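Local coordinates for Alr1585 protein (Nostoc sp., PDB 5C2I) that probably uses its haem to reduce hydrogen peroxide while oxidising dyes and related substrates, as a dye-decolorizing (DyP-type) peroxidase, at residues V239-G251 against F456-A468. The protein carries 1 engineered substitution. Numbering follows the deposited sequence.
Sequences VEDPNGNTKDSYG and FFAPSISFLKTLA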
loop_
_atom_site.group_PDB
_atom_site.type_symbol
_atom_site.label_atom_id
_atom_site.label_comp_id
_atom_site.label_asym_id
_atom_site.label_seq_id
_atom_site.Cartn_x
_atom_site.Cartn_y
_atom_site.Cartn_z
ATOM N N VAL A 239 -15.572 -35.019 20.714
ATOM C CA VAL A 239 -15.907 -36.370 21.138
ATOM C C VAL A 239 -14.633 -37.051 21.606
ATOM O O VAL A 239 -13.512 -36.782 21.107
ATOM C CB VAL A 239 -16.542 -37.313 20.101
ATOM C CG1 VAL A 239 -18.004 -36.943 19.833
ATOM C CG2 VAL A 239 -15.699 -37.312 18.864
ATOM N N GLU A 240 -14.818 -37.968 22.513
ATOM C CA GLU A 240 -13.700 -38.794 22.963
ATOM C C GLU A 240 -13.096 -39.515 21.772
ATOM O O GLU A 240 -13.807 -40.117 20.973
ATOM C CB GLU A 240 -14.154 -39.842 23.959
ATOM C CG GLU A 240 -14.235 -39.350 25.361
ATOM C CD GLU A 240 -14.619 -40.458 26.333
ATOM O OE1 GLU A 240 -14.398 -41.652 26.052
ATOM O OE2 GLU A 240 -15.185 -40.108 27.370
ATOM N N ASP A 241 -11.779 -39.469 21.650
ATOM C CA ASP A 241 -11.131 -40.286 20.641
ATOM C C ASP A 241 -11.087 -41.729 21.209
ATOM O O ASP A 241 -10.377 -41.994 22.169
ATOM C CB ASP A 241 -9.738 -39.771 20.354
ATOM C CG ASP A 241 -8.998 -40.600 19.292
ATOM O OD1 ASP A 241 -9.482 -41.697 18.904
ATOM O OD2 ASP A 241 -7.945 -40.104 18.843
ATOM N N PRO A 242 -11.852 -42.667 20.606
ATOM C CA PRO A 242 -11.841 -44.046 21.156
ATOM C C PRO A 242 -10.450 -44.686 21.187
ATOM O O PRO A 242 -10.268 -45.641 21.908
ATOM C CB PRO A 242 -12.746 -44.845 20.217
ATOM C CG PRO A 242 -12.859 -44.040 18.983
ATOM C CD PRO A 242 -12.500 -42.601 19.290
ATOM N N ASN A 243 -9.469 -44.153 20.461
ATOM C CA ASN A 243 -8.080 -44.719 20.460
ATOM C C ASN A 243 -7.055 -43.738 21.009
ATOM O O ASN A 243 -5.835 -43.898 20.786
ATOM C CB ASN A 243 -7.705 -45.060 19.029
ATOM C CG ASN A 243 -8.731 -45.969 18.388
ATOM O OD1 ASN A 243 -8.982 -47.088 18.853
ATOM N ND2 ASN A 243 -9.373 -45.465 17.338
ATOM N N GLY A 244 -7.498 -42.707 21.732
ATOM C CA GLY A 244 -6.546 -41.810 22.392
ATOM C C GLY A 244 -5.824 -42.516 23.526
ATOM O O GLY A 244 -6.276 -43.545 23.973
ATOM N N ASN A 245 -4.706 -41.970 24.004
ATOM C CA ASN A 245 -3.904 -42.586 25.069
ATOM C C ASN A 245 -3.804 -41.770 26.372
ATOM O O ASN A 245 -2.884 -42.017 27.190
ATOM C CB ASN A 245 -2.509 -42.759 24.524
ATOM C CG ASN A 245 -2.498 -43.775 23.423
ATOM O OD1 ASN A 245 -3.132 -44.852 23.560
ATOM N ND2 ASN A 245 -1.775 -43.489 22.353
ATOM N N THR A 246 -4.704 -40.806 26.586
ATOM C CA THR A 246 -4.671 -39.981 27.820
ATOM C C THR A 246 -6.038 -40.093 28.407
ATOM O O THR A 246 -6.946 -40.705 27.798
ATOM C CB THR A 246 -4.309 -38.485 27.616
ATOM O OG1 THR A 246 -5.412 -37.755 27.054
ATOM C CG2 THR A 246 -3.074 -38.315 26.706
ATOM N N LYS A 247 -6.193 -39.550 29.619
ATOM C CA LYS A 247 -7.495 -39.584 30.274
ATOM C C LYS A 247 -8.456 -38.599 29.566
ATOM O O LYS A 247 -9.664 -38.673 29.740
ATOM C CB LYS A 247 -7.390 -39.229 31.763
ATOM C CG LYS A 247 -6.532 -40.148 32.614
ATOM C CD LYS A 247 -7.052 -41.553 32.588
ATOM C CE LYS A 247 -6.293 -42.361 33.631
ATOM N NZ LYS A 247 -6.104 -43.758 33.180
ATOM N N ASP A 248 -7.893 -37.683 28.784
ATOM C CA ASP A 248 -8.633 -36.601 28.207
ATOM C C ASP A 248 -8.268 -36.410 26.742
ATOM O O ASP A 248 -7.930 -35.323 26.336
ATOM C CB ASP A 248 -8.322 -35.341 29.054
ATOM C CG ASP A 248 -9.139 -35.272 30.320
ATOM O OD1 ASP A 248 -10.276 -35.803 30.336
ATOM O OD2 ASP A 248 -8.684 -34.641 31.273
ATOM N N SER A 249 -8.362 -37.473 25.958
ATOM C CA SER A 249 -8.043 -37.446 24.515
ATOM C C SER A 249 -9.281 -37.258 23.662
ATOM O O SER A 249 -10.157 -38.150 23.611
ATOM C CB SER A 249 -7.399 -38.773 24.112
ATOM O OG SER A 249 -6.128 -38.917 24.729
ATOM N N TYR A 250 -9.362 -36.106 22.990
ATOM C CA TYR A 250 -10.555 -35.739 22.239
ATOM C C TYR A 250 -10.228 -35.387 20.818
ATOM O O TYR A 250 -9.071 -35.023 20.499
ATOM C CB TYR A 250 -11.269 -34.542 22.901
ATOM C CG TYR A 250 -11.978 -34.930 24.158
ATOM C CD1 TYR A 250 -11.292 -35.085 25.350
ATOM C CD2 TYR A 250 -13.349 -35.208 24.143
ATOM C CE1 TYR A 250 -11.936 -35.498 26.510
ATOM C CE2 TYR A 250 -13.984 -35.631 25.301
ATOM C CZ TYR A 250 -13.285 -35.771 26.472
ATOM O OH TYR A 250 -13.930 -36.197 27.617
ATOM N N GLY A 251 -11.270 -35.479 19.988
ATOM C CA GLY A 251 -11.223 -35.095 18.597
ATOM C C GLY A 251 -12.550 -34.439 18.198
ATOM O O GLY A 251 -13.389 -34.115 19.064
ATOM N N PHE A 456 -14.342 -36.287 7.766
ATOM C CA PHE A 456 -13.159 -36.775 8.479
ATOM C C PHE A 456 -13.318 -36.699 9.980
ATOM O O PHE A 456 -14.217 -36.017 10.494
ATOM C CB PHE A 456 -11.926 -35.933 8.140
ATOM C CG PHE A 456 -11.596 -35.848 6.659
ATOM C CD1 PHE A 456 -12.175 -34.865 5.863
ATOM C CD2 PHE A 456 -10.667 -36.669 6.097
ATOM C CE1 PHE A 456 -11.870 -34.784 4.524
ATOM C CE2 PHE A 456 -10.318 -36.569 4.760
ATOM C CZ PHE A 456 -10.955 -35.640 3.956
ATOM N N PHE A 457 -12.395 -37.357 10.689
ATOM C CA PHE A 457 -12.227 -37.183 12.134
ATOM C C PHE A 457 -10.832 -36.620 12.355
ATOM O O PHE A 457 -9.875 -37.052 11.697
ATOM C CB PHE A 457 -12.376 -38.513 12.828
ATOM C CG PHE A 457 -12.382 -38.421 14.325
ATOM C CD1 PHE A 457 -13.412 -37.787 14.991
ATOM C CD2 PHE A 457 -11.371 -38.969 15.053
ATOM C CE1 PHE A 457 -13.421 -37.686 16.369
ATOM C CE2 PHE A 457 -11.384 -38.939 16.455
ATOM C CZ PHE A 457 -12.399 -38.249 17.112
ATOM N N ALA A 458 -10.738 -35.600 13.209
ATOM C CA ALA A 458 -9.470 -35.082 13.714
ATOM C C ALA A 458 -9.112 -35.888 14.953
ATOM O O ALA A 458 -9.691 -35.659 16.008
ATOM C CB ALA A 458 -9.606 -33.613 14.074
ATOM N N PRO A 459 -8.166 -36.852 14.846
ATOM C CA PRO A 459 -7.873 -37.656 16.020
ATOM C C PRO A 459 -7.072 -36.907 17.076
ATOM O O PRO A 459 -6.503 -35.863 16.795
ATOM C CB PRO A 459 -7.058 -38.839 15.450
ATOM C CG PRO A 459 -7.200 -38.753 13.976
ATOM C CD PRO A 459 -7.423 -37.307 13.670
ATOM N N SER A 460 -7.035 -37.451 18.285
ATOM C CA SER A 460 -6.170 -36.940 19.334
ATOM C C SER A 460 -4.736 -37.109 18.876
ATOM O O SER A 460 -4.425 -37.996 18.045
ATOM C CB SER A 460 -6.410 -37.720 20.641
ATOM O OG SER A 460 -6.007 -39.082 20.532
ATOM N N ILE A 461 -3.873 -36.239 19.373
ATOM C CA ILE A 461 -2.478 -36.237 19.004
ATOM C C ILE A 461 -1.758 -37.520 19.483
ATOM O O ILE A 461 -0.982 -38.104 18.714
ATOM C CB ILE A 461 -1.778 -34.953 19.499
ATOM C CG1 ILE A 461 -2.380 -33.757 18.720
ATOM C CG2 ILE A 461 -0.270 -35.069 19.317
ATOM C CD1 ILE A 461 -2.012 -32.391 19.263
ATOM N N SER A 462 -2.072 -37.976 20.687
ATOM C CA SER A 462 -1.464 -39.199 21.241
ATOM C C SER A 462 -1.764 -40.409 20.374
ATOM O O SER A 462 -0.875 -41.248 20.146
ATOM C CB SER A 462 -1.887 -39.447 22.710
ATOM O OG SER A 462 -3.306 -39.589 22.838
ATOM N N PHE A 463 -2.974 -40.512 19.850
ATOM C CA PHE A 463 -3.291 -41.588 18.929
ATOM C C PHE A 463 -2.321 -41.595 17.749
ATOM O O PHE A 463 -1.733 -42.657 17.404
ATOM C CB PHE A 463 -4.710 -41.504 18.428
ATOM C CG PHE A 463 -4.999 -42.366 17.242
ATOM C CD1 PHE A 463 -5.155 -43.742 17.373
ATOM C CD2 PHE A 463 -5.198 -41.818 15.992
ATOM C CE1 PHE A 463 -5.448 -44.558 16.295
ATOM C CE2 PHE A 463 -5.514 -42.634 14.878
ATOM C CZ PHE A 463 -5.623 -44.007 15.022
ATOM N N LEU A 464 -2.123 -40.430 17.153
ATOM C CA LEU A 464 -1.283 -40.311 15.988
ATOM C C LEU A 464 0.195 -40.560 16.293
ATOM O O LEU A 464 0.916 -41.165 15.482
ATOM C CB LEU A 464 -1.501 -38.942 15.335
ATOM C CG LEU A 464 -2.925 -38.645 14.842
ATOM C CD1 LEU A 464 -3.081 -37.210 14.440
ATOM C CD2 LEU A 464 -3.264 -39.584 13.684
ATOM N N LYS A 465 0.654 -40.089 17.441
ATOM C CA LYS A 465 2.042 -40.257 17.811
ATOM C C LYS A 465 2.451 -41.698 18.141
ATOM O O LYS A 465 3.638 -41.967 18.185
ATOM C CB LYS A 465 2.369 -39.405 19.034
ATOM C CG LYS A 465 2.451 -37.910 18.789
ATOM C CD LYS A 465 3.046 -37.256 20.033
ATOM C CE LYS A 465 3.165 -35.766 19.869
ATOM N NZ LYS A 465 3.846 -35.198 21.069
ATOM N N THR A 466 1.489 -42.575 18.432
ATOM C CA THR A 466 1.800 -43.946 18.845
ATOM C C THR A 466 1.239 -44.970 17.854
ATOM O O THR A 466 1.102 -46.142 18.163
ATOM C CB THR A 466 1.254 -44.232 20.258
ATOM O OG1 THR A 466 -0.157 -44.038 20.283
ATOM C CG2 THR A 466 1.894 -43.313 21.280
ATOM N N LEU A 467 0.916 -44.506 16.667
ATOM C CA LEU A 467 0.357 -45.363 15.644
ATOM C C LEU A 467 1.368 -46.431 15.149
ATOM O O LEU A 467 0.967 -47.559 14.874
ATOM C CB LEU A 467 -0.128 -44.456 14.525
ATOM C CG LEU A 467 -1.161 -44.915 13.535
ATOM C CD1 LEU A 467 -2.399 -45.500 14.158
ATOM C CD2 LEU A 467 -1.495 -43.699 12.686
ATOM N N ALA A 468 2.654 -46.093 15.109
ATOM C CA ALA A 468 3.759 -47.003 14.820
ATOM C C ALA A 468 4.567 -47.232 16.101
ATOM O O ALA A 468 4.475 -46.442 17.062
ATOM C CB ALA A 468 4.655 -46.416 13.750
ATOM O OXT ALA A 468 5.317 -48.170 16.172
HETATM O O HOH W 1 -7.859 -33.784 18.323
#
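Phe-457 pushes the far end of its ring in between Val-239 and Asp-241: at the ring edge, Val-239 CG2 lies 3.4 Å from CE1, while the carboxylate of Asp-241 stands beside CE2 with its plane 80° from that of the ring. CZ runs up to the backbone at Gly-251, whose CA also lies 3.1 Å from Ala-458 O. Asp-241, with CG anti to its own nitrogen (chi1 180°), reaches across to the start of helix 461-465. Its OD2 takes two bonds from Ser-460, from opposite faces of the carboxylate plane: the backbone N on the anti side at 2.9 Å, the hydroxyl OG from above at 2.8 Å. Ser-460 is the N-cap of that helix, and its OG also accepts a weak capping bond from Phe-463 N. The other oxygen, OD1, accepts a bond from Asn-243 N, and this closes an Asx turn inside the type I turn from Asp-241 to Gly-244. This turn belongs to the connection between antiparallel strands 239-240 and 250-261 of the C-terminal ferredoxin-like half of the DyP fold, and it packs on the last helix of the chain. Asn-243 CB meets the Phe-463 ring obliquely, 3.3 Å from CD1, the two side chains lying side by side and pointing the same way, and the Asn-243 amide reaches on to Gln-112. One residue past the turn, Asn-245 N gives Ser-462 OG a nearly straight bond (3.0 Å, 165°); that hydroxyl also bonds Asp-29, as does Ser-249 OG. On the exposed side, Asn-245 ND2 bonds weakly to Thr-466 OG1 and Ser-462 O.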